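Local coordinates for beta-N-acetylhexosaminidase (Beutenbergia cavernae, PDB 5BU9), which probably hydrolyses terminal non-reducing N-acetyl-D-hexosamine residues from N-acetyl-beta-D-hexosaminides, as a member of glycosyl hydrolase family 3, at residues T98-G103 against H153-Y158. Residues are numbered along the deposited sequence; the frame is centred on the assembly and turned at random.
Sequences TALDQG and HREFGY
Ala99 and Phe156 meet where a short N-capped helix of the family 3 TIM-barrel domain, residues 99-102, packs on the loop leading into helix 160-176. The tight side is a CH-pi contact: Ala99 CB sits over the centre of the Phe156 ring, 3.9 Å from its centroid and 7° off the normal. A methyl is short enough to fit here, since the same CB also lies 3.2 Å from Arg154 O. Gln102 comes to the ring edge instead, its OE1 3.5 Å from Phe156 CE1 and its amide plane turned 77° from the ring; Pro97 O and Glu81 O hold its NE2, which fixes the amide. Leu110 of helix 107-123 and His166 and Ala167 of helix 160-176 also touch the phenyl. Replacing Phe156 by an alanine would probably leave the Ala99 methyl and the Gln102 amide at the ring edge facing a gap. With no side chain, Gly103 lets the backbones close in, its CA making a CA-H...O contact of 3.4 Å with Phe156 O. The other side is looser and nearer solvent. With CG anti to its backbone N (chi1 177°), Leu100 reaches past the exposed His153 ring to Tyr158, CD1 lying 3.5 Å from OH, while that hydroxyl bonds weakly to Glu155 OE2. Thr98 OG1 caps the helix by accepting from Asp101 N. Leu100 N donates a hydrogen bond to His153 O, 3.2 Å away and above the carbonyl plane.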
loop_
_atom_site.group_PDB
_atom_site.type_symbol
_atom_site.label_atom_id
_atom_site.label_comp_id
_atom_site.label_asym_id
_atom_site.label_seq_id
_atom_site.Cartn_x
_atom_site.Cartn_y
_atom_site.Cartn_z
ATOM N N THR A 98 -13.048 14.314 -0.668
ATOM C CA THR A 98 -13.205 12.906 -0.300
ATOM C C THR A 98 -13.361 12.122 -1.596
ATOM O O THR A 98 -13.811 12.690 -2.595
ATOM C CB THR A 98 -14.447 12.664 0.602
ATOM O OG1 THR A 98 -15.637 13.026 -0.116
ATOM C CG2 THR A 98 -14.380 13.491 1.873
ATOM N N ALA A 99 -12.978 10.843 -1.588
ATOM C CA ALA A 99 -13.203 9.976 -2.737
ATOM C C ALA A 99 -14.691 9.934 -3.065
ATOM O O ALA A 99 -15.073 9.757 -4.224
ATOM C CB ALA A 99 -12.667 8.553 -2.477
ATOM N N LEU A 100 -15.541 10.103 -2.051
ATOM C CA LEU A 100 -16.984 10.023 -2.300
ATOM C C LEU A 100 -17.385 11.188 -3.195
ATOM O O LEU A 100 -18.085 10.992 -4.202
ATOM C CB LEU A 100 -17.791 10.025 -0.998
ATOM C CG LEU A 100 -19.310 10.008 -1.190
ATOM C CD1 LEU A 100 -19.755 8.829 -2.052
ATOM C CD2 LEU A 100 -20.031 9.998 0.149
ATOM N N ASP A 101 -16.926 12.392 -2.838
ATOM C CA ASP A 101 -17.102 13.579 -3.697
ATOM C C ASP A 101 -16.472 13.355 -5.074
ATOM O O ASP A 101 -17.083 13.665 -6.089
ATOM C CB ASP A 101 -16.495 14.821 -3.050
ATOM C CG ASP A 101 -17.349 15.379 -1.930
ATOM O OD1 ASP A 101 -18.505 14.948 -1.768
ATOM O OD2 ASP A 101 -16.860 16.260 -1.208
ATOM N N GLN A 102 -15.265 12.781 -5.108
ATOM C CA GLN A 102 -14.616 12.477 -6.384
ATOM C C GLN A 102 -15.506 11.555 -7.233
ATOM O O GLN A 102 -15.560 11.680 -8.455
ATOM C CB GLN A 102 -13.241 11.841 -6.158
ATOM C CG GLN A 102 -12.178 12.772 -5.564
ATOM C CD GLN A 102 -10.896 12.029 -5.203
ATOM O OE1 GLN A 102 -10.398 11.195 -5.971
ATOM N NE2 GLN A 102 -10.372 12.307 -4.020
ATOM N N GLY A 103 -16.217 10.638 -6.579
ATOM C CA GLY A 103 -17.139 9.753 -7.276
ATOM C C GLY A 103 -18.314 10.430 -7.987
ATOM O O GLY A 103 -18.953 9.831 -8.840
ATOM N N HIS A 153 -15.921 8.399 4.240
ATOM C CA HIS A 153 -16.207 8.799 2.848
ATOM C C HIS A 153 -15.029 8.515 1.906
ATOM O O HIS A 153 -14.763 9.304 1.001
ATOM C CB HIS A 153 -16.583 10.284 2.769
ATOM C CG HIS A 153 -17.577 10.706 3.809
ATOM N ND1 HIS A 153 -18.776 10.051 3.996
ATOM C CD2 HIS A 153 -17.534 11.682 4.746
ATOM C CE1 HIS A 153 -19.431 10.611 4.997
ATOM N NE2 HIS A 153 -18.699 11.606 5.470
ATOM N N ARG A 154 -14.341 7.386 2.119
ATOM C CA ARG A 154 -13.171 7.033 1.308
ATOM C C ARG A 154 -13.500 6.158 0.112
ATOM O O ARG A 154 -12.608 5.854 -0.672
ATOM C CB ARG A 154 -12.131 6.330 2.155
ATOM C CG ARG A 154 -11.616 7.190 3.276
ATOM C CD ARG A 154 -10.865 6.288 4.259
ATOM N NE ARG A 154 -9.628 5.721 3.709
ATOM C CZ ARG A 154 -8.926 4.745 4.296
ATOM N NH1 ARG A 154 -9.347 4.209 5.433
ATOM N NH2 ARG A 154 -7.813 4.284 3.744
ATOM N N GLU A 155 -14.773 5.781 -0.022
ATOM C CA GLU A 155 -15.266 4.979 -1.142
ATOM C C GLU A 155 -15.658 5.928 -2.279
ATOM O O GLU A 155 -16.055 7.059 -2.026
ATOM C CB GLU A 155 -16.479 4.095 -0.738
ATOM C CG GLU A 155 -17.881 4.837 -0.664
ATOM C CD GLU A 155 -18.101 5.562 0.666
ATOM O OE1 GLU A 155 -17.140 5.673 1.451
ATOM O OE2 GLU A 155 -19.221 6.036 0.931
ATOM N N PHE A 156 -15.536 5.458 -3.521
ATOM C CA PHE A 156 -15.945 6.239 -4.691
ATOM C C PHE A 156 -17.439 6.052 -4.963
ATOM O O PHE A 156 -18.049 6.857 -5.647
ATOM C CB PHE A 156 -15.135 5.846 -5.927
ATOM C CG PHE A 156 -13.735 6.431 -5.975
ATOM C CD1 PHE A 156 -13.527 7.749 -6.378
ATOM C CD2 PHE A 156 -12.626 5.646 -5.660
ATOM C CE1 PHE A 156 -12.248 8.287 -6.448
ATOM C CE2 PHE A 156 -11.340 6.173 -5.719
ATOM C CZ PHE A 156 -11.149 7.499 -6.116
ATOM N N GLY A 157 -18.026 5.003 -4.402
ATOM C CA GLY A 157 -19.411 4.653 -4.683
ATOM C C GLY A 157 -19.769 3.249 -4.177
ATOM O O GLY A 157 -19.049 2.673 -3.369
ATOM N N TYR A 158 -20.864 2.691 -4.678
ATOM C CA TYR A 158 -21.553 1.596 -4.005
ATOM C C TYR A 158 -21.808 0.431 -4.942
ATOM O O TYR A 158 -22.613 -0.442 -4.654
ATOM C CB TYR A 158 -22.868 2.109 -3.414
ATOM C CG TYR A 158 -22.602 3.313 -2.564
ATOM C CD1 TYR A 158 -22.065 3.165 -1.304
ATOM C CD2 TYR A 158 -22.815 4.599 -3.042
ATOM C CE1 TYR A 158 -21.759 4.254 -0.510
ATOM C CE2 TYR A 158 -22.509 5.709 -2.247
ATOM C CZ TYR A 158 -21.979 5.521 -0.985
ATOM O OH TYR A 158 -21.677 6.583 -0.177
#